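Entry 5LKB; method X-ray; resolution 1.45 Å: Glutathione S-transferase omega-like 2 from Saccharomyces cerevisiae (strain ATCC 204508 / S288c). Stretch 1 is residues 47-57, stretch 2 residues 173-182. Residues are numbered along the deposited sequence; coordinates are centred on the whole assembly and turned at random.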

ATOM      1  N   PRO A  47      11.762 -15.350   0.997  1.00 12.04           N
ATOM      2  CA  PRO A  47      13.042 -14.652   1.047  1.00 12.17           C
ATOM      3  C   PRO A  47      14.136 -15.464   1.736  1.00 13.71           C
ATOM      4  O   PRO A  47      15.327 -15.180   1.550  1.00 14.72           O
ATOM      5  CB  PRO A  47      12.700 -13.376   1.851  1.00 14.44           C
ATOM      6  CG  PRO A  47      11.621 -13.780   2.748  1.00 14.70           C
ATOM      7  CD  PRO A  47      10.766 -14.718   1.927  1.00 12.78           C
ATOM      8  N   TRP A  48      13.720 -16.388   2.596  1.00 14.22           N
ATOM      9  CA  TRP A  48      14.673 -17.263   3.281  1.00 12.96           C
ATOM     10  C   TRP A  48      15.253 -18.243   2.273  1.00 13.05           C
ATOM     11  O   TRP A  48      16.489 -18.397   2.153  1.00 15.69           O
ATOM     12  CB  TRP A  48      13.924 -17.942   4.454  1.00 13.36           C
ATOM     13  CG  TRP A  48      13.091 -17.033   5.317  1.00 15.59           C
ATOM     14  CD1 TRP A  48      11.738 -16.900   5.267  1.00 17.84           C
ATOM     15  CD2 TRP A  48      13.546 -16.030   6.249  1.00 14.97           C
ATOM     16  NE1 TRP A  48      11.316 -15.903   6.098  1.00 17.28           N
ATOM     17  CE2 TRP A  48      12.402 -15.372   6.744  1.00 16.27           C
ATOM     18  CE3 TRP A  48      14.794 -15.662   6.753  1.00 15.05           C
ATOM     19  CZ2 TRP A  48      12.479 -14.379   7.699  1.00 16.14           C
ATOM     20  CZ3 TRP A  48      14.873 -14.700   7.704  1.00 18.45           C
ATOM     21  CH2 TRP A  48      13.703 -14.049   8.176  1.00 15.38           C
ATOM     22  N   ALA A  49      14.368 -18.924   1.537  1.00 15.10           N
ATOM     23  CA  ALA A  49      14.820 -19.829   0.478  1.00 14.48           C
ATOM     24  C   ALA A  49      15.578 -19.080  -0.604  1.00 15.24           C
ATOM     25  O   ALA A  49      16.531 -19.594  -1.194  1.00 14.93           O
ATOM     26  CB  ALA A  49      13.616 -20.569  -0.100  1.00 16.95           C
ATOM     27  N   HIS A  50      15.175 -17.835  -0.894  1.00 12.66           N
ATOM     28  CA  HIS A  50      15.848 -17.063  -1.909  1.00 12.97           C
ATOM     29  C   HIS A  50      17.335 -16.910  -1.568  1.00 13.83           C
ATOM     30  O   HIS A  50      18.160 -16.886  -2.436  1.00 14.38           O
ATOM     31  CB  HIS A  50      15.109 -15.720  -2.108  1.00 13.19           C
ATOM     32  CG  HIS A  50      15.504 -14.949  -3.332  1.00 12.48           C
ATOM     33  ND1 HIS A  50      14.909 -13.725  -3.652  1.00 13.01           N
ATOM     34  CD2 HIS A  50      16.348 -15.246  -4.343  1.00 15.22           C
ATOM     35  CE1 HIS A  50      15.407 -13.312  -4.800  1.00 12.50           C
ATOM     36  NE2 HIS A  50      16.274 -14.221  -5.245  1.00 13.45           N
ATOM     37  N   ARG A  51      17.681 -16.774  -0.285  1.00 15.21           N
ATOM     38  CA  ARG A  51      19.078 -16.652   0.106  1.00 14.45           C
ATOM     39  C   ARG A  51      19.866 -17.798  -0.446  1.00 14.59           C
ATOM     40  O   ARG A  51      20.975 -17.594  -0.914  1.00 15.61           O
ATOM     41  CB  ARG A  51      19.222 -16.694   1.625  1.00 14.29           C
ATOM     42  CG  ARG A  51      18.490 -15.598   2.449  1.00 16.81           C
ATOM     43  CD  ARG A  51      18.516 -16.039   3.889  1.00 16.26           C
ATOM     44  NE  ARG A  51      18.288 -14.934   4.809  1.00 15.37           N
ATOM     45  CZ  ARG A  51      18.432 -15.032   6.117  1.00 18.00           C
ATOM     46  NH1 ARG A  51      18.845 -16.199   6.637  1.00 17.09           N
ATOM     47  NH2 ARG A  51      18.210 -13.982   6.878  1.00 16.65           N
ATOM     48  N   THR A  52      19.285 -18.984  -0.393  1.00 14.07           N
ATOM     49  CA  THR A  52      20.020 -20.180  -0.790  1.00 15.29           C
ATOM     50  C   THR A  52      20.165 -20.275  -2.298  1.00 15.56           C
ATOM     51  O   THR A  52      21.173 -20.810  -2.775  1.00 15.18           O
ATOM     52  CB  THR A  52      19.384 -21.441  -0.194  1.00 14.19           C
ATOM     53  OG1 THR A  52      18.155 -21.799  -0.797  1.00 15.87           O
ATOM     54  CG2 THR A  52      19.153 -21.316   1.285  1.00 15.28           C
ATOM     55  N   LEU A  53      19.173 -19.801  -3.076  1.00 14.94           N
ATOM     56  CA  LEU A  53      19.290 -19.799  -4.524  1.00 15.57           C
ATOM     57  C   LEU A  53      20.391 -18.852  -4.973  1.00 16.16           C
ATOM     58  O   LEU A  53      21.193 -19.203  -5.848  1.00 14.96           O
ATOM     59  CB  LEU A  53      17.991 -19.393  -5.161  1.00 14.04           C
ATOM     60  CG  LEU A  53      16.838 -20.331  -5.040  1.00 17.95           C
ATOM     61  CD1 LEU A  53      15.594 -19.714  -5.737  1.00 17.75           C
ATOM     62  CD2 LEU A  53      17.103 -21.704  -5.639  1.00 19.01           C
ATOM     63  N   ILE A  54      20.459 -17.659  -4.392  1.00 14.19           N
ATOM     64  CA  ILE A  54      21.477 -16.690  -4.752  1.00 14.03           C
ATOM     65  C   ILE A  54      22.865 -17.283  -4.462  1.00 14.57           C
ATOM     66  O   ILE A  54      23.794 -17.205  -5.277  1.00 15.47           O
ATOM     67  CB  ILE A  54      21.279 -15.352  -4.014  1.00 15.24           C
ATOM     68  CG1 ILE A  54      19.964 -14.699  -4.497  1.00 15.72           C
ATOM     69  CG2 ILE A  54      22.436 -14.415  -4.261  1.00 16.18           C
ATOM     70  CD1 ILE A  54      19.403 -13.704  -3.530  1.00 15.86           C
ATOM     71  N   THR A  55      23.010 -17.864  -3.281  1.00 14.55           N
ATOM     72  CA  THR A  55      24.300 -18.390  -2.853  1.00 15.68           C
ATOM     73  C   THR A  55      24.697 -19.594  -3.697  1.00 18.04           C
ATOM     74  O   THR A  55      25.861 -19.701  -4.111  1.00 17.55           O
ATOM     75  CB  THR A  55      24.229 -18.736  -1.367  1.00 16.19           C
ATOM     76  OG1 THR A  55      23.886 -17.575  -0.581  1.00 16.53           O
ATOM     77  CG2 THR A  55      25.601 -19.178  -0.848  1.00 16.94           C
ATOM     78  N   ARG A  56      23.752 -20.478  -3.996  1.00 15.96           N
ATOM     79  CA  ARG A  56      23.995 -21.584  -4.910  1.00 16.13           C
ATOM     80  C   ARG A  56      24.547 -21.107  -6.248  1.00 18.51           C
ATOM     81  O   ARG A  56      25.475 -21.707  -6.823  1.00 17.34           O
ATOM     82  CB  ARG A  56      22.745 -22.464  -5.046  1.00 15.07           C
ATOM     83  CG  ARG A  56      22.799 -23.522  -6.153  1.00 17.84           C
ATOM     84  CD  ARG A  56      21.593 -24.361  -6.043  1.00 15.59           C
ATOM     85  NE  ARG A  56      21.326 -25.232  -7.191  1.00 19.37           N
ATOM     86  CZ  ARG A  56      20.534 -24.986  -8.228  1.00 21.59           C
ATOM     87  NH1 ARG A  56      19.854 -23.828  -8.358  1.00 17.22           N
ATOM     88  NH2 ARG A  56      20.339 -25.935  -9.132  1.00 20.25           N
ATOM     89  N   ALA A  57      23.971 -20.054  -6.806  1.00 15.99           N
ATOM     90  CA  ALA A  57      24.484 -19.541  -8.072  1.00 14.31           C
ATOM     91  C   ALA A  57      25.874 -18.934  -7.923  1.00 19.56           C
ATOM     92  O   ALA A  57      26.768 -19.225  -8.743  1.00 19.13           O
ATOM     93  CB  ALA A  57      23.523 -18.502  -8.641  1.00 17.01           C
ATOM     94  N   GLU A 173      17.554 -24.524   7.900  1.00 16.43           N
ATOM     95  CA  GLU A 173      17.792 -23.167   8.390  1.00 15.10           C
ATOM     96  C   GLU A 173      18.547 -22.404   7.316  1.00 15.96           C
ATOM     97  O   GLU A 173      19.717 -22.638   7.068  1.00 17.84           O
ATOM     98  CB  GLU A 173      18.517 -23.222   9.742  1.00 17.24           C
ATOM     99  CG  GLU A 173      19.026 -21.921  10.259  1.00 16.71           C
ATOM    100  CD  GLU A 173      17.924 -20.842  10.231  1.00 19.41           C
ATOM    101  OE1 GLU A 173      16.810 -21.104  10.754  1.00 20.34           O
ATOM    102  OE2 GLU A 173      18.177 -19.735   9.699  1.00 22.20           O
ATOM    103  N   SER A 174      17.899 -21.380   6.727  1.00 14.67           N
ATOM    104  CA  SER A 174      18.530 -20.729   5.583  1.00 14.93           C
ATOM    105  C   SER A 174      19.876 -20.098   5.956  1.00 16.03           C
ATOM    106  O   SER A 174      20.767 -19.993   5.108  1.00 16.66           O
ATOM    107  CB  SER A 174      17.578 -19.673   4.953  1.00 15.94           C
ATOM    108  OG  SER A 174      17.382 -18.545   5.820  1.00 15.84           O
ATOM    109  N   SER A 175      20.029 -19.605   7.195  1.00 16.39           N
ATOM    110  CA  SER A 175      21.248 -18.905   7.560  1.00 15.65           C
ATOM    111  C   SER A 175      22.416 -19.888   7.604  1.00 14.51           C
ATOM    112  O   SER A 175      23.561 -19.450   7.429  1.00 18.17           O
ATOM    113  CB  SER A 175      21.099 -18.224   8.926  1.00 22.79           C
ATOM    114  OG  SER A 175      20.913 -19.156   9.991  1.00 22.22           O
ATOM    115  N   GLU A 176      22.114 -21.184   7.829  1.00 16.98           N
ATOM    116  CA  GLU A 176      23.168 -22.210   7.918  1.00 15.74           C
ATOM    117  C   GLU A 176      23.372 -22.829   6.548  1.00 18.60           C
ATOM    118  O   GLU A 176      24.503 -23.129   6.163  1.00 16.94           O
ATOM    119  CB  GLU A 176      22.785 -23.263   8.945  1.00 18.06           C
ATOM    120  CG  GLU A 176      22.937 -22.708  10.373  1.00 20.32           C
ATOM    121  CD  GLU A 176      22.333 -23.591  11.458  1.00 22.34           C
ATOM    122  OE1 GLU A 176      21.693 -24.620  11.175  1.00 19.07           O
ATOM    123  OE2 GLU A 176      22.464 -23.240  12.651  1.00 26.98           O
ATOM    124  N   ILE A 177      22.285 -23.050   5.798  1.00 17.40           N
ATOM    125  CA  ILE A 177      22.470 -23.568   4.428  1.00 16.16           C
ATOM    126  C   ILE A 177      23.422 -22.677   3.639  1.00 17.85           C
ATOM    127  O   ILE A 177      24.292 -23.165   2.914  1.00 16.73           O
ATOM    128  CB  ILE A 177      21.113 -23.756   3.718  1.00 14.26           C
ATOM    129  CG1 ILE A 177      20.276 -24.847   4.384  1.00 17.06           C
ATOM    130  CG2 ILE A 177      21.281 -24.026   2.206  1.00 16.07           C
ATOM    131  CD1 ILE A 177      18.770 -24.812   3.973  1.00 16.44           C
ATOM    132  N   ILE A 178      23.296 -21.350   3.746  1.00 16.36           N
ATOM    133  CA  ILE A 178      24.195 -20.499   2.973  1.00 16.51           C
ATOM    134  C   ILE A 178      25.650 -20.567   3.466  1.00 17.23           C
ATOM    135  O   ILE A 178      26.577 -20.305   2.691  1.00 16.82           O
ATOM    136  CB  ILE A 178      23.614 -19.058   2.884  1.00 18.17           C
ATOM    137  CG1 ILE A 178      23.572 -18.393   4.268  1.00 17.55           C
ATOM    138  CG2 ILE A 178      22.303 -19.095   2.139  1.00 17.43           C
ATOM    139  CD1 ILE A 178      22.902 -16.972   4.218  1.00 16.29           C
ATOM    140  N   ARG A 179      25.855 -20.914   4.738  1.00 17.20           N
ATOM    141  CA  ARG A 179      27.206 -21.153   5.228  1.00 18.30           C
ATOM    142  C   ARG A 179      27.725 -22.464   4.664  1.00 17.73           C
ATOM    143  O   ARG A 179      28.885 -22.548   4.231  1.00 17.79           O
ATOM    144  CB  ARG A 179      27.185 -21.163   6.759  1.00 19.10           C
ATOM    145  CG  ARG A 179      27.043 -19.790   7.423  1.00 20.38           C
ATOM    146  CD  ARG A 179      28.188 -18.833   7.102  1.00 21.07           C
ATOM    147  NE  ARG A 179      27.898 -17.437   7.487  1.00 22.02           N
ATOM    148  CZ  ARG A 179      28.121 -16.897   8.668  1.00 21.63           C
ATOM    149  NH1 ARG A 179      28.684 -17.634   9.650  1.00 28.88           N
ATOM    150  NH2 ARG A 179      27.822 -15.620   8.890  1.00 22.92           N
ATOM    151  N   ILE A 180      26.871 -23.485   4.607  1.00 16.83           N
ATOM    152  CA  ILE A 180      27.312 -24.749   3.988  1.00 17.92           C
ATOM    153  C   ILE A 180      27.739 -24.516   2.546  1.00 18.09           C
ATOM    154  O   ILE A 180      28.820 -24.959   2.107  1.00 17.95           O
ATOM    155  CB  ILE A 180      26.219 -25.814   4.114  1.00 15.96           C
ATOM    156  CG1 ILE A 180      25.918 -26.147   5.571  1.00 18.40           C
ATOM    157  CG2 ILE A 180      26.594 -27.124   3.356  1.00 20.09           C
ATOM    158  CD1 ILE A 180      24.685 -27.072   5.773  1.00 20.12           C
ATOM    159  N   LEU A 181      26.896 -23.821   1.762  1.00 18.02           N
ATOM    160  CA  LEU A 181      27.215 -23.603   0.360  1.00 14.54           C
ATOM    161  C   LEU A 181      28.469 -22.813   0.218  1.00 16.61           C
ATOM    162  O   LEU A 181      29.203 -23.029  -0.725  1.00 20.29           O
ATOM    163  CB  LEU A 181      26.042 -22.842  -0.288  1.00 16.45           C
ATOM    164  CG  LEU A 181      24.732 -23.627  -0.333  1.00 16.26           C
ATOM    165  CD1 LEU A 181      23.619 -22.753  -0.836  1.00 18.65           C
ATOM    166  CD2 LEU A 181      24.745 -24.912  -1.167  1.00 18.17           C
ATOM    167  N   ASN A 182      28.720 -21.839   1.095  1.00 19.54           N
ATOM    168  CA  ASN A 182      29.891 -21.006   0.966  1.00 19.70           C
ATOM    169  C   ASN A 182      31.180 -21.709   1.444  1.00 19.51           C
ATOM    170  O   ASN A 182      32.261 -21.255   1.071  1.00 22.01           O
ATOM    171  CB  ASN A 182      29.725 -19.676   1.704  1.00 22.08           C
ATOM    172  CG  ASN A 182      30.902 -18.761   1.504  1.00 19.75           C
ATOM    173  OD1 ASN A 182      31.129 -18.257   0.379  1.00 20.08           O
ATOM    174  ND2 ASN A 182      31.644 -18.493   2.578  1.00 24.76           N
TER

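The two stretches pack as helices running side by side in the same direction: the axes of helix 47-57 and helix 174-182 diverge by 5° and approach to 8.8 Å. The CA atoms of Trp-48 and Ser-174 lie 5.7 Å apart, those of Thr-52 and Ile-178 5.6 Å, and those of Arg-56 and Leu-181 6.5 Å. Such near-parallel alignment lets the contact run the length of both segments, burying 443 Å² summed over the two sides.

Trp-48 opens the contact through its backbone, with its O 3.3 Å from Ser-174 CB. The CA-to-CB bond of Ser-174 points toward stretch 1, which places CB against this carbonyl. The indole takes a lesser part; Ser-174 OG lies at the ring edge, near its plane, and the closest side-chain pair is Trp-48 CB to Ser-174 OG at 3.8 Å.

One turn on, Arg-51 supplies the single hydrogen bond between the stretches. Its chain leaves CA with chi1 at -60° and is nearly extended thereafter, bringing NH1 to 2.9 Å from Ser-174 OG. The distance is short, but the N-H...acceptor angle of 116° makes the bond weak. The start of the partner helix is fixed separately: Glu-173 occupies the N-cap position, where its OE2 accepts from Ser-175 N at 3.1 Å and 163°, and also from Ser-175 OG at 2.8 Å.

Thr-52 turns a methyl group into the interface, its CG2 lying 3.6 Å from Ile-177 CG2 and 3.9 Å from Ile-178 CG2. Its hydroxyl is satisfied within its own helix, OG1 donating to Ala-49 O at 2.8 Å, so the contact with the isoleucines is apolar. The neighbouring Leu-53 points away and makes no contact with stretch 2.

Thr-55 points toward the partner helix and meets it with both branches. Its CG2 packs 3.7 Å from Leu-181 CB, while its OG1 sits 3.5 Å from Ile-178 CG2. The latter is a van der Waals contact; Thr-55 OG1 donates instead to Arg-51 O at 2.9 Å. Ile-178 CG2 also lies 3.7 Å from Arg-51 O, filling space beside the first helix's backbone.

At Arg-56 the contact is close to the main chain: Leu-181 CD1 comes within 3.9 Å of Arg-56 N and 4.3 Å of Arg-56 CB. The end of the arginine leads away, and its guanidinium nitrogens are hydrogen-bonded elsewhere in the structure. Leu-181 CD1 also lies 3.7 Å from Thr-52 O, so this methyl spans one turn of stretch 1.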